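PDB 6NOR: putative NAD dependent dehydrogenase from Micromonospora echinospora, which binds NAD and probably acts as an oxidoreductase in the biosynthesis of the antibiotic gentamicin. Local coordinates for residues A274-G279 / R309-V314; N144-P149 / A202-R207; F174-P179 / T196-H201. All coordinates share one frame; numbering follows the deposited sequence.

In the fold
The three contacts line up beside the nicotinamide end of NAD, with contact 2 between the others: its centre lies about 10 Å from that of contact 1 and about 13 Å from that of contact 3, whereas the centres of contacts 1 and 3 are about 15 Å apart. Asn-144 ND2 joins contact 2 to contact 1 by a hydrogen bond of 3.0 Å to Ser-311 O. Phe-145 reaches contact 3, its CE2 packing 3.8 Å from Phe-174 CE2. Contacts 2 and 3 share helix 199-209, and contact 3 is nested in the loop that contact 2 closes. Tyr-313, Asn-144 and His-201, one from each contact, approach the cofactor.

Contact 1. Residues A274-G279 / R309-V314. With NAD (nicotinamide-adenine-dinucleotide), chain G.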
loop_
_atom_site.group_PDB
_atom_site.type_symbol
_atom_site.label_atom_id
_atom_site.label_comp_id
_atom_site.label_asym_id
_atom_site.label_seq_id
_atom_site.Cartn_x
_atom_site.Cartn_y
_atom_site.Cartn_z
ATOM N N ALA A 274 -5.311 -4.369 -10.590
ATOM C CA ALA A 274 -4.375 -3.398 -11.122
ATOM C C ALA A 274 -4.918 -2.010 -10.864
ATOM O O ALA A 274 -6.111 -1.774 -10.940
ATOM C CB ALA A 274 -4.126 -3.625 -12.607
ATOM N N ASP A 275 -4.016 -1.102 -10.542
ATOM C CA ASP A 275 -4.357 0.243 -10.148
ATOM C C ASP A 275 -3.518 1.218 -10.955
ATOM O O ASP A 275 -2.294 1.252 -10.823
ATOM C CB ASP A 275 -4.111 0.402 -8.642
ATOM C CG ASP A 275 -4.635 1.693 -8.085
ATOM O OD1 ASP A 275 -4.617 2.719 -8.798
ATOM O OD2 ASP A 275 -5.045 1.688 -6.903
ATOM N N LEU A 276 -4.167 2.013 -11.788
ATOM C CA LEU A 276 -3.443 2.908 -12.685
ATOM C C LEU A 276 -2.821 4.102 -11.966
ATOM O O LEU A 276 -1.602 4.241 -11.935
ATOM C CB LEU A 276 -4.361 3.404 -13.793
ATOM C CG LEU A 276 -3.697 4.215 -14.898
ATOM C CD1 LEU A 276 -2.593 3.406 -15.548
ATOM C CD2 LEU A 276 -4.706 4.674 -15.940
ATOM N N TRP A 277 -3.662 4.960 -11.404
ATOM C CA TRP A 277 -3.212 6.220 -10.809
ATOM C C TRP A 277 -2.650 6.091 -9.389
ATOM O O TRP A 277 -1.773 6.864 -9.026
ATOM C CB TRP A 277 -4.354 7.232 -10.813
ATOM C CG TRP A 277 -4.860 7.465 -12.198
ATOM C CD1 TRP A 277 -6.068 7.106 -12.707
ATOM C CD2 TRP A 277 -4.129 8.046 -13.270
ATOM N NE1 TRP A 277 -6.147 7.446 -14.035
ATOM C CE2 TRP A 277 -4.963 8.026 -14.405
ATOM C CE3 TRP A 277 -2.846 8.595 -13.382
ATOM C CZ2 TRP A 277 -4.563 8.550 -15.632
ATOM C CZ3 TRP A 277 -2.452 9.108 -14.607
ATOM C CH2 TRP A 277 -3.310 9.081 -15.713
ATOM N N GLN A 278 -3.130 5.118 -8.605
ATOM C CA GLN A 278 -2.600 4.901 -7.250
ATOM C C GLN A 278 -1.599 3.744 -7.225
ATOM O O GLN A 278 -1.180 3.318 -6.167
ATOM C CB GLN A 278 -3.720 4.622 -6.231
ATOM C CG GLN A 278 -4.588 5.821 -5.883
ATOM C CD GLN A 278 -5.497 6.253 -7.033
ATOM O OE1 GLN A 278 -6.299 5.466 -7.544
ATOM N NE2 GLN A 278 -5.365 7.503 -7.447
ATOM N N GLY A 279 -1.224 3.235 -8.392
ATOM C CA GLY A 279 -0.253 2.158 -8.454
ATOM C C GLY A 279 1.003 2.520 -9.224
ATOM O O GLY A 279 1.629 1.675 -9.849
ATOM N N ARG A 309 1.732 7.876 -21.957
ATOM C CA ARG A 309 2.083 6.505 -22.274
ATOM C C ARG A 309 1.410 5.494 -21.345
ATOM O O ARG A 309 0.925 4.457 -21.776
ATOM C CB ARG A 309 3.591 6.325 -22.213
ATOM C CG ARG A 309 4.066 5.003 -22.756
ATOM C CD ARG A 309 5.587 4.877 -22.636
ATOM N NE ARG A 309 6.030 3.738 -23.422
ATOM C CZ ARG A 309 5.951 2.474 -23.021
ATOM N NH1 ARG A 309 5.477 2.179 -21.821
ATOM N NH2 ARG A 309 6.356 1.501 -23.819
ATOM N N ASN A 310 1.373 5.796 -20.060
ATOM C CA ASN A 310 0.818 4.853 -19.117
ATOM C C ASN A 310 -0.698 4.732 -19.206
ATOM O O ASN A 310 -1.245 3.726 -18.796
ATOM C CB ASN A 310 1.249 5.216 -17.707
ATOM C CG ASN A 310 2.611 4.668 -17.375
ATOM O OD1 ASN A 310 2.995 3.644 -17.898
ATOM N ND2 ASN A 310 3.341 5.334 -16.497
ATOM N N SER A 311 -1.373 5.726 -19.781
ATOM C CA SER A 311 -2.817 5.617 -20.015
ATOM C C SER A 311 -3.143 4.862 -21.292
ATOM O O SER A 311 -4.305 4.608 -21.572
ATOM C CB SER A 311 -3.483 6.994 -20.095
ATOM O OG SER A 311 -3.436 7.692 -18.864
ATOM N N GLY A 312 -2.120 4.535 -22.077
ATOM C CA GLY A 312 -2.304 3.768 -23.292
ATOM C C GLY A 312 -2.408 4.533 -24.611
ATOM O O GLY A 312 -2.573 3.908 -25.656
ATOM N N TYR A 313 -2.319 5.862 -24.584
ATOM C CA TYR A 313 -2.534 6.649 -25.800
ATOM C C TYR A 313 -1.488 6.357 -26.865
ATOM O O TYR A 313 -1.802 6.300 -28.054
ATOM C CB TYR A 313 -2.528 8.138 -25.506
ATOM C CG TYR A 313 -3.623 8.576 -24.597
ATOM C CD1 TYR A 313 -4.939 8.560 -25.013
ATOM C CD2 TYR A 313 -3.343 9.019 -23.314
ATOM C CE1 TYR A 313 -5.938 8.955 -24.172
ATOM C CE2 TYR A 313 -4.328 9.420 -22.476
ATOM C CZ TYR A 313 -5.624 9.384 -22.899
ATOM O OH TYR A 313 -6.597 9.794 -22.042
ATOM N N VAL A 314 -0.248 6.175 -26.424
ATOM C CA VAL A 314 0.869 5.940 -27.319
ATOM C C VAL A 314 0.698 4.598 -28.047
ATOM O O VAL A 314 0.823 4.526 -29.255
ATOM C CB VAL A 314 2.213 5.997 -26.538
ATOM C CG1 VAL A 314 3.374 5.554 -27.391
ATOM C CG2 VAL A 314 2.460 7.393 -26.056
HETATM P PA NAD G . -12.622 19.881 -25.294
HETATM O O1A NAD G . -13.856 20.726 -24.897
HETATM O O2A NAD G . -11.415 20.171 -24.484
HETATM O O5B NAD G . -12.281 20.149 -26.802
HETATM C C5B NAD G . -13.322 20.071 -27.760
HETATM C C4B NAD G . -12.799 20.827 -29.010
HETATM O O4B NAD G . -13.543 20.582 -30.050
HETATM C C3B NAD G . -12.906 22.314 -28.764
HETATM O O3B NAD G . -11.722 22.889 -29.121
HETATM C C2B NAD G . -14.055 22.775 -29.702
HETATM O O2B NAD G . -13.791 24.164 -30.120
HETATM C C1B NAD G . -13.915 21.989 -30.692
HETATM N N9A NAD G . -15.137 21.772 -31.442
HETATM C C8A NAD G . -16.419 21.744 -31.027
HETATM N N7A NAD G . -17.194 21.456 -32.102
HETATM C C5A NAD G . -16.399 21.312 -33.164
HETATM C C6A NAD G . -16.659 21.038 -34.474
HETATM N N6A NAD G . -17.889 20.821 -35.053
HETATM N N1A NAD G . -15.665 20.933 -35.343
HETATM C C2A NAD G . -14.384 21.123 -34.941
HETATM N N3A NAD G . -14.127 21.406 -33.641
HETATM C C4A NAD G . -15.126 21.495 -32.756
HETATM O O3 NAD G . -13.032 18.391 -25.158
HETATM P PN NAD G . -12.081 17.119 -25.033
HETATM O O1N NAD G . -10.835 17.196 -25.853
HETATM O O2N NAD G . -11.756 16.871 -23.570
HETATM O O5D NAD G . -12.937 15.908 -25.566
HETATM C C5D NAD G . -13.094 15.685 -26.955
HETATM C C4D NAD G . -13.400 14.193 -27.194
HETATM O O4D NAD G . -12.481 13.410 -26.708
HETATM C C3D NAD G . -14.711 13.786 -26.456
HETATM O O3D NAD G . -15.393 12.972 -27.227
HETATM C C2D NAD G . -14.212 13.107 -25.163
HETATM O O2D NAD G . -15.245 12.151 -24.674
HETATM C C1D NAD G . -13.120 12.504 -25.539
HETATM N N1N NAD G . -12.175 12.359 -24.473
HETATM C C2N NAD G . -11.464 11.168 -24.375
HETATM C C3N NAD G . -10.530 10.968 -23.356
HETATM C C7N NAD G . -9.804 9.613 -23.306
HETATM O O7N NAD G . -9.075 9.364 -22.419
HETATM N N7N NAD G . -10.050 8.654 -24.327
HETATM C C4N NAD G . -10.289 11.938 -22.409
HETATM C C5N NAD G . -10.991 13.140 -22.506
HETATM C C6N NAD G . -11.940 13.344 -23.544
#
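Ser-311 OG, hydrogen-bonded to Trp-307 O one turn back, also packs obliquely on the Trp-277 ring, 3.4 Å from CH2 and 3.5 Å from CZ2. The contact sets the end of strand 270-275, the outermost strand of the mixed sheet within this chain, against the Schellman turn between helices 307-310 and 313-326. Gly-312 makes that turn with a positive phi, its N bonded to Arg-309 O at 3.1 Å, and doubles as N-cap of the second helix.

Leu-276 is the apolar wedge. With CG anti to its backbone N (chi1 -173°), its branched end reaches the turn, where CD1 stops 3.5 Å from Asn-310 O. Its other methyl, CD2, sits 3.5 Å above one face of the Trp-277 ring, toward the rim; the indole meets the serine while the leucine meets the carbonyl of Asn-310. Behind them an Asx motif fixes the bend after the strand: Gln-278 N donates to Asp-275 OD1 over 2.8 Å, arriving 43° out of the carboxylate plane. Lys-150 NZ also ties this bend, bonding Asp-275 O and Gly-279 O. Before the bend, Ala-274 pairs antiparallel with a strand of the second subunit, extending the sheet across the interface.

On the far side of the turn the contact opens into the cofactor pocket. Tyr-313 OH donates a short bond of 2.5 Å to O7N of the nicotinamide carboxamide. A phenylalanine here would probably leave that oxygen without its hydroxyl mate and the amide less firmly fixed in rotation. O7N comes to the ring at its edge and in its plane, with Tyr-313 CE1 3.6 Å away.

Contact 2. Residues N144-P149 / A202-R207; sequences NFVYAP and AVELCR. With NAD (nicotinamide-adenine-dinucleotide), chain G.
Phe-145 and Val-146 meet Leu-205 and Glu-204 in a buried, mainly apolar contact between two parts of the fold: the 3-10 turn following the last strand of the Rossmann sheet, 139-141, and helix 199-209, which packs on the mixed sheet of the C-terminal domain. Val-146 CG1 does most of the touching, 3.8 Å from Leu-205 CD2 and 4.0 Å from CG of Glu-204, whose side chain it crosses at about a right angle. Leu-205 spreads its two methyls over neighbouring residues, CD1 lying 4.1 Å from Phe-145 CB.

Beside these methyls runs a thin polar link. A water donates to Glu-204 OE1 and accepts, weakly, from Phe-145 N at 3.4 Å. The other carboxylate oxygen, OE2, bonds His-141 NE2.

Asn-144 turns from the helix toward the cofactor, its CG between backbone N and carbonyl carbon (chi1 49°). Its ND2, bonded to Ser-311 O, rests 3.3 Å above the centre of the Phe-145 ring, and OD1 accepts from NAD N7N at 2.8 Å with an angle of 159°. The chemistry implies a division of labour: apolar packing and a water bridge, weak at its Phe-145 end, join the segments, while Asn-144 spends its amide on NAD and Ser-311.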
loop_
_atom_site.group_PDB
_atom_site.type_symbol
_atom_site.label_atom_id
_atom_site.label_comp_id
_atom_site.label_asym_id
_atom_site.label_seq_id
_atom_site.Cartn_x
_atom_site.Cartn_y
_atom_site.Cartn_z
ATOM N N ASN A 144 -8.528 3.949 -25.004
ATOM C CA ASN A 144 -7.093 3.836 -24.748
ATOM C C ASN A 144 -6.669 2.900 -23.622
ATOM O O ASN A 144 -5.579 2.348 -23.683
ATOM C CB ASN A 144 -6.507 5.229 -24.470
ATOM C CG ASN A 144 -7.318 6.006 -23.454
ATOM O OD1 ASN A 144 -8.414 6.440 -23.749
ATOM N ND2 ASN A 144 -6.792 6.161 -22.254
ATOM N N PHE A 145 -7.495 2.703 -22.601
ATOM C CA PHE A 145 -6.987 2.003 -21.430
ATOM C C PHE A 145 -6.777 0.517 -21.665
ATOM O O PHE A 145 -6.020 -0.118 -20.936
ATOM C CB PHE A 145 -7.894 2.233 -20.209
ATOM C CG PHE A 145 -7.909 3.664 -19.748
ATOM C CD1 PHE A 145 -6.801 4.215 -19.147
ATOM C CD2 PHE A 145 -9.015 4.466 -19.961
ATOM C CE1 PHE A 145 -6.800 5.542 -18.738
ATOM C CE2 PHE A 145 -9.022 5.787 -19.569
ATOM C CZ PHE A 145 -7.918 6.327 -18.953
ATOM N N VAL A 146 -7.392 -0.050 -22.695
ATOM C CA VAL A 146 -7.123 -1.457 -22.973
ATOM C C VAL A 146 -5.756 -1.601 -23.630
ATOM O O VAL A 146 -5.323 -2.702 -23.878
ATOM C CB VAL A 146 -8.210 -2.111 -23.863
ATOM C CG1 VAL A 146 -9.526 -2.164 -23.137
ATOM C CG2 VAL A 146 -8.368 -1.352 -25.187
ATOM N N TYR A 147 -5.072 -0.487 -23.894
ATOM C CA TYR A 147 -3.707 -0.545 -24.429
ATOM C C TYR A 147 -2.676 -0.134 -23.391
ATOM O O TYR A 147 -1.482 -0.124 -23.665
ATOM C CB TYR A 147 -3.522 0.369 -25.661
ATOM C CG TYR A 147 -4.426 0.110 -26.835
ATOM C CD1 TYR A 147 -5.660 0.728 -26.918
ATOM C CD2 TYR A 147 -4.025 -0.694 -27.900
ATOM C CE1 TYR A 147 -6.507 0.530 -28.000
ATOM C CE2 TYR A 147 -4.874 -0.902 -29.007
ATOM C CZ TYR A 147 -6.119 -0.281 -29.033
ATOM O OH TYR A 147 -6.981 -0.444 -30.084
ATOM N N ALA A 148 -3.140 0.249 -22.214
ATOM C CA ALA A 148 -2.246 0.641 -21.142
ATOM C C ALA A 148 -1.389 -0.548 -20.720
ATOM O O ALA A 148 -1.903 -1.605 -20.394
ATOM C CB ALA A 148 -3.040 1.191 -19.941
ATOM N N PRO A 149 -0.071 -0.362 -20.727
ATOM C CA PRO A 149 0.939 -1.394 -20.466
ATOM C C PRO A 149 0.643 -2.209 -19.201
ATOM O O PRO A 149 0.735 -3.437 -19.196
ATOM C CB PRO A 149 2.218 -0.579 -20.291
ATOM C CG PRO A 149 1.966 0.681 -21.028
ATOM C CD PRO A 149 0.522 0.974 -20.887
ATOM N N ALA A 202 -15.046 1.825 -18.501
ATOM C CA ALA A 202 -15.242 0.798 -17.516
ATOM C C ALA A 202 -15.838 -0.432 -18.207
ATOM O O ALA A 202 -15.399 -1.552 -17.978
ATOM C CB ALA A 202 -16.130 1.293 -16.384
ATOM N N VAL A 203 -16.807 -0.211 -19.089
ATOM C CA VAL A 203 -17.459 -1.334 -19.762
ATOM C C VAL A 203 -16.498 -2.020 -20.727
ATOM O O VAL A 203 -16.452 -3.231 -20.783
ATOM C CB VAL A 203 -18.724 -0.895 -20.496
ATOM C CG1 VAL A 203 -19.242 -2.025 -21.345
ATOM C CG2 VAL A 203 -19.791 -0.479 -19.484
ATOM N N GLU A 204 -15.694 -1.257 -21.449
ATOM C CA GLU A 204 -14.738 -1.871 -22.354
ATOM C C GLU A 204 -13.715 -2.718 -21.567
ATOM O O GLU A 204 -13.425 -3.855 -21.948
ATOM C CB GLU A 204 -14.031 -0.806 -23.210
ATOM C CG GLU A 204 -13.210 -1.376 -24.370
ATOM C CD GLU A 204 -12.752 -0.319 -25.397
ATOM O OE1 GLU A 204 -12.819 0.890 -25.096
ATOM O OE2 GLU A 204 -12.318 -0.707 -26.509
ATOM N N LEU A 205 -13.199 -2.172 -20.464
ATOM C CA LEU A 205 -12.242 -2.886 -19.613
ATOM C C LEU A 205 -12.826 -4.158 -19.034
ATOM O O LEU A 205 -12.173 -5.184 -19.069
ATOM C CB LEU A 205 -11.753 -2.000 -18.481
ATOM C CG LEU A 205 -10.790 -0.921 -18.960
ATOM C CD1 LEU A 205 -10.612 0.181 -17.912
ATOM C CD2 LEU A 205 -9.452 -1.556 -19.345
ATOM N N CYS A 206 -14.056 -4.094 -18.519
ATOM C CA CYS A 206 -14.737 -5.288 -18.001
ATOM C C CYS A 206 -14.818 -6.426 -19.015
ATOM O O CYS A 206 -14.395 -7.540 -18.724
ATOM C CB CYS A 206 -16.161 -4.970 -17.551
ATOM S SG CYS A 206 -16.368 -4.404 -15.882
ATOM N N ARG A 207 -15.409 -6.152 -20.178
ATOM C CA ARG A 207 -15.505 -7.124 -21.279
ATOM C C ARG A 207 -14.183 -7.774 -21.561
ATOM O O ARG A 207 -14.056 -8.982 -21.612
ATOM C CB ARG A 207 -15.934 -6.457 -22.581
ATOM C CG ARG A 207 -17.345 -6.117 -22.729
ATOM C CD ARG A 207 -17.570 -5.572 -24.144
ATOM N NE ARG A 207 -17.772 -6.617 -25.149
ATOM C CZ ARG A 207 -17.048 -6.729 -26.255
ATOM N NH1 ARG A 207 -16.052 -5.888 -26.488
ATOM N NH2 ARG A 207 -17.307 -7.689 -27.122
HETATM P PA NAD G . -12.622 19.881 -25.294
HETATM O O1A NAD G . -13.856 20.726 -24.897
HETATM O O2A NAD G . -11.415 20.171 -24.484
HETATM O O5B NAD G . -12.281 20.149 -26.802
HETATM C C5B NAD G . -13.322 20.071 -27.760
HETATM C C4B NAD G . -12.799 20.827 -29.010
HETATM O O4B NAD G . -13.543 20.582 -30.050
HETATM C C3B NAD G . -12.906 22.314 -28.764
HETATM O O3B NAD G . -11.722 22.889 -29.121
HETATM C C2B NAD G . -14.055 22.775 -29.702
HETATM O O2B NAD G . -13.791 24.164 -30.120
HETATM C C1B NAD G . -13.915 21.989 -30.692
HETATM N N9A NAD G . -15.137 21.772 -31.442
HETATM C C8A NAD G . -16.419 21.744 -31.027
HETATM N N7A NAD G . -17.194 21.456 -32.102
HETATM C C5A NAD G . -16.399 21.312 -33.164
HETATM C C6A NAD G . -16.659 21.038 -34.474
HETATM N N6A NAD G . -17.889 20.821 -35.053
HETATM N N1A NAD G . -15.665 20.933 -35.343
HETATM C C2A NAD G . -14.384 21.123 -34.941
HETATM N N3A NAD G . -14.127 21.406 -33.641
HETATM C C4A NAD G . -15.126 21.495 -32.756
HETATM O O3 NAD G . -13.032 18.391 -25.158
HETATM P PN NAD G . -12.081 17.119 -25.033
HETATM O O1N NAD G . -10.835 17.196 -25.853
HETATM O O2N NAD G . -11.756 16.871 -23.570
HETATM O O5D NAD G . -12.937 15.908 -25.566
HETATM C C5D NAD G . -13.094 15.685 -26.955
HETATM C C4D NAD G . -13.400 14.193 -27.194
HETATM O O4D NAD G . -12.481 13.410 -26.708
HETATM C C3D NAD G . -14.711 13.786 -26.456
HETATM O O3D NAD G . -15.393 12.972 -27.227
HETATM C C2D NAD G . -14.212 13.107 -25.163
HETATM O O2D NAD G . -15.245 12.151 -24.674
HETATM C C1D NAD G . -13.120 12.504 -25.539
HETATM N N1N NAD G . -12.175 12.359 -24.473
HETATM C C2N NAD G . -11.464 11.168 -24.375
HETATM C C3N NAD G . -10.530 10.968 -23.356
HETATM C C7N NAD G . -9.804 9.613 -23.306
HETATM O O7N NAD G . -9.075 9.364 -22.419
HETATM N N7N NAD G . -10.050 8.654 -24.327
HETATM C C4N NAD G . -10.289 11.938 -22.409
HETATM C C5N NAD G . -10.991 13.140 -22.506
HETATM C C6N NAD G . -11.940 13.344 -23.544
HETATM O O HOH W 1 -10.834 2.041 -22.740
#

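Contact 3. Residues F174-P179 / T196-H201; sequences FRTSGP and TDLGWH
Leu-198 drives its CD2 methyl onto one face of Phe-174, a CH-pi contact 4.0 Å from the ring centroid and only 8° off the ring normal. This is the tight, buried half of a contact in the C-terminal domain, in which the end of strand 167-175 packs against the break between two helices, where helix 194-197 gives way to helix 199-209. Leu-198 occupies the break itself. With CG anti to its carbonyl carbon (chi1 -55°), both methyls face the strand; CD1 rests 3.6 Å from Phe-174 O while CD2 takes the ring.

His-201, one turn further on, adds to the packing at the ring's edge. Its CD2 comes in near the plane of the phenyl ring, 3.8 Å from Phe-174 CE2. The two rings are inclined by 46° with centroids 6.0 Å apart, an oblique pair. The Phe-174 ring is thus met over a face by the leucine and at its rim by the imidazole. His-201 also belongs to the NAD pocket, and its NE2 has a weak hydrogen bond with Lys-116 NZ.

Past the end of the strand the packing thins. Thr-176 and Leu-198 still reach toward each other tip to tip, CG2 being 4.0 Å from CD2, but Thr-176 is already partly exposed. Ser-177 beyond it is exposed to solvent. Asp-197, on the same looser side, turns its OD2 to Trp-253 NE1. On the back of the strand Arg-175 bridges to Glu-264 of the third subunit. The chain leaves the strand through an ST turn, in which Gly-178 N donates to Thr-176 OG1 at 2.7 Å.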
loop_
_atom_site.group_PDB
_atom_site.type_symbol
_atom_site.label_atom_id
_atom_site.label_comp_id
_atom_site.label_asym_id
_atom_site.label_seq_id
_atom_site.Cartn_x
_atom_site.Cartn_y
_atom_site.Cartn_z
ATOM N N PHE A 174 -14.021 3.772 -11.759
ATOM C CA PHE A 174 -13.389 4.892 -12.443
ATOM C C PHE A 174 -13.971 6.201 -11.914
ATOM O O PHE A 174 -15.144 6.498 -12.079
ATOM C CB PHE A 174 -13.518 4.721 -13.970
ATOM C CG PHE A 174 -12.650 5.662 -14.788
ATOM C CD1 PHE A 174 -11.849 6.606 -14.188
ATOM C CD2 PHE A 174 -12.503 5.467 -16.136
ATOM C CE1 PHE A 174 -11.041 7.429 -14.923
ATOM C CE2 PHE A 174 -11.671 6.280 -16.891
ATOM C CZ PHE A 174 -10.939 7.268 -16.278
ATOM N N ARG A 175 -13.122 6.960 -11.235
ATOM C CA ARG A 175 -13.563 8.137 -10.508
ATOM C C ARG A 175 -12.707 9.357 -10.744
ATOM O O ARG A 175 -11.485 9.291 -10.731
ATOM C CB ARG A 175 -13.610 7.846 -9.022
ATOM C CG ARG A 175 -14.698 6.854 -8.668
ATOM C CD ARG A 175 -14.425 6.251 -7.337
ATOM N NE ARG A 175 -15.402 5.238 -6.984
ATOM C CZ ARG A 175 -15.143 4.265 -6.129
ATOM N NH1 ARG A 175 -13.942 4.193 -5.580
ATOM N NH2 ARG A 175 -16.070 3.374 -5.830
ATOM N N THR A 176 -13.392 10.471 -10.971
ATOM C CA THR A 176 -12.780 11.757 -11.195
ATOM C C THR A 176 -13.560 12.818 -10.451
ATOM O O THR A 176 -14.614 12.555 -9.905
ATOM C CB THR A 176 -12.764 12.150 -12.687
ATOM O OG1 THR A 176 -14.053 12.671 -13.042
ATOM C CG2 THR A 176 -12.434 10.980 -13.575
ATOM N N SER A 177 -13.043 14.031 -10.452
ATOM C CA SER A 177 -13.782 15.188 -9.964
ATOM C C SER A 177 -14.578 15.849 -11.098
ATOM O O SER A 177 -15.007 16.973 -10.973
ATOM C CB SER A 177 -12.829 16.204 -9.362
ATOM O OG SER A 177 -11.859 16.565 -10.333
ATOM N N GLY A 178 -14.743 15.161 -12.220
ATOM C CA GLY A 178 -15.628 15.641 -13.250
ATOM C C GLY A 178 -14.931 16.412 -14.344
ATOM O O GLY A 178 -13.779 16.770 -14.213
ATOM N N PRO A 179 -15.645 16.674 -15.435
ATOM C CA PRO A 179 -15.100 17.315 -16.635
ATOM C C PRO A 179 -14.840 18.806 -16.474
ATOM O O PRO A 179 -15.483 19.455 -15.673
ATOM C CB PRO A 179 -16.196 17.077 -17.672
ATOM C CG PRO A 179 -17.443 17.021 -16.869
ATOM C CD PRO A 179 -17.060 16.302 -15.605
ATOM N N THR A 196 -21.602 7.698 -19.603
ATOM C CA THR A 196 -21.115 7.728 -20.965
ATOM C C THR A 196 -19.628 8.044 -21.001
ATOM O O THR A 196 -18.868 7.441 -21.735
ATOM C CB THR A 196 -21.873 8.780 -21.797
ATOM O OG1 THR A 196 -23.260 8.473 -21.761
ATOM C CG2 THR A 196 -21.384 8.801 -23.252
ATOM N N ASP A 197 -19.231 9.028 -20.212
ATOM C CA ASP A 197 -17.880 9.580 -20.259
ATOM C C ASP A 197 -16.868 8.585 -19.677
ATOM O O ASP A 197 -15.841 8.338 -20.271
ATOM C CB ASP A 197 -17.856 10.908 -19.502
ATOM C CG ASP A 197 -16.491 11.565 -19.483
ATOM O OD1 ASP A 197 -15.784 11.530 -20.506
ATOM O OD2 ASP A 197 -16.116 12.123 -18.429
ATOM N N LEU A 198 -17.180 8.020 -18.512
ATOM C CA LEU A 198 -16.280 7.111 -17.809
ATOM C C LEU A 198 -16.733 5.675 -17.994
ATOM O O LEU A 198 -15.926 4.755 -18.051
ATOM C CB LEU A 198 -16.215 7.441 -16.313
ATOM C CG LEU A 198 -15.845 8.881 -15.967
ATOM C CD1 LEU A 198 -15.861 9.084 -14.476
ATOM C CD2 LEU A 198 -14.494 9.265 -16.520
ATOM N N GLY A 199 -18.041 5.499 -18.094
ATOM C CA GLY A 199 -18.620 4.183 -18.203
ATOM C C GLY A 199 -18.218 3.534 -19.500
ATOM O O GLY A 199 -18.155 2.323 -19.570
ATOM N N TRP A 200 -17.954 4.330 -20.528
ATOM C CA TRP A 200 -17.407 3.778 -21.751
ATOM C C TRP A 200 -16.180 2.919 -21.455
ATOM O O TRP A 200 -16.101 1.771 -21.874
ATOM C CB TRP A 200 -17.017 4.870 -22.758
ATOM C CG TRP A 200 -16.458 4.252 -24.000
ATOM C CD1 TRP A 200 -15.186 3.776 -24.190
ATOM C CD2 TRP A 200 -17.159 3.986 -25.206
ATOM N NE1 TRP A 200 -15.061 3.244 -25.434
ATOM C CE2 TRP A 200 -16.260 3.368 -26.086
ATOM C CE3 TRP A 200 -18.463 4.231 -25.638
ATOM C CZ2 TRP A 200 -16.618 2.981 -27.358
ATOM C CZ3 TRP A 200 -18.815 3.853 -26.897
ATOM C CH2 TRP A 200 -17.899 3.235 -27.751
ATOM N N HIS A 201 -15.219 3.495 -20.742
ATOM C CA HIS A 201 -13.995 2.784 -20.413
ATOM C C HIS A 201 -14.206 1.625 -19.495
ATOM O O HIS A 201 -13.601 0.575 -19.658
ATOM C CB HIS A 201 -13.012 3.717 -19.756
ATOM C CG HIS A 201 -12.511 4.779 -20.659
ATOM N ND1 HIS A 201 -11.807 4.494 -21.804
ATOM C CD2 HIS A 201 -12.590 6.125 -20.590
ATOM C CE1 HIS A 201 -11.466 5.618 -22.398
ATOM N NE2 HIS A 201 -11.933 6.622 -21.681
#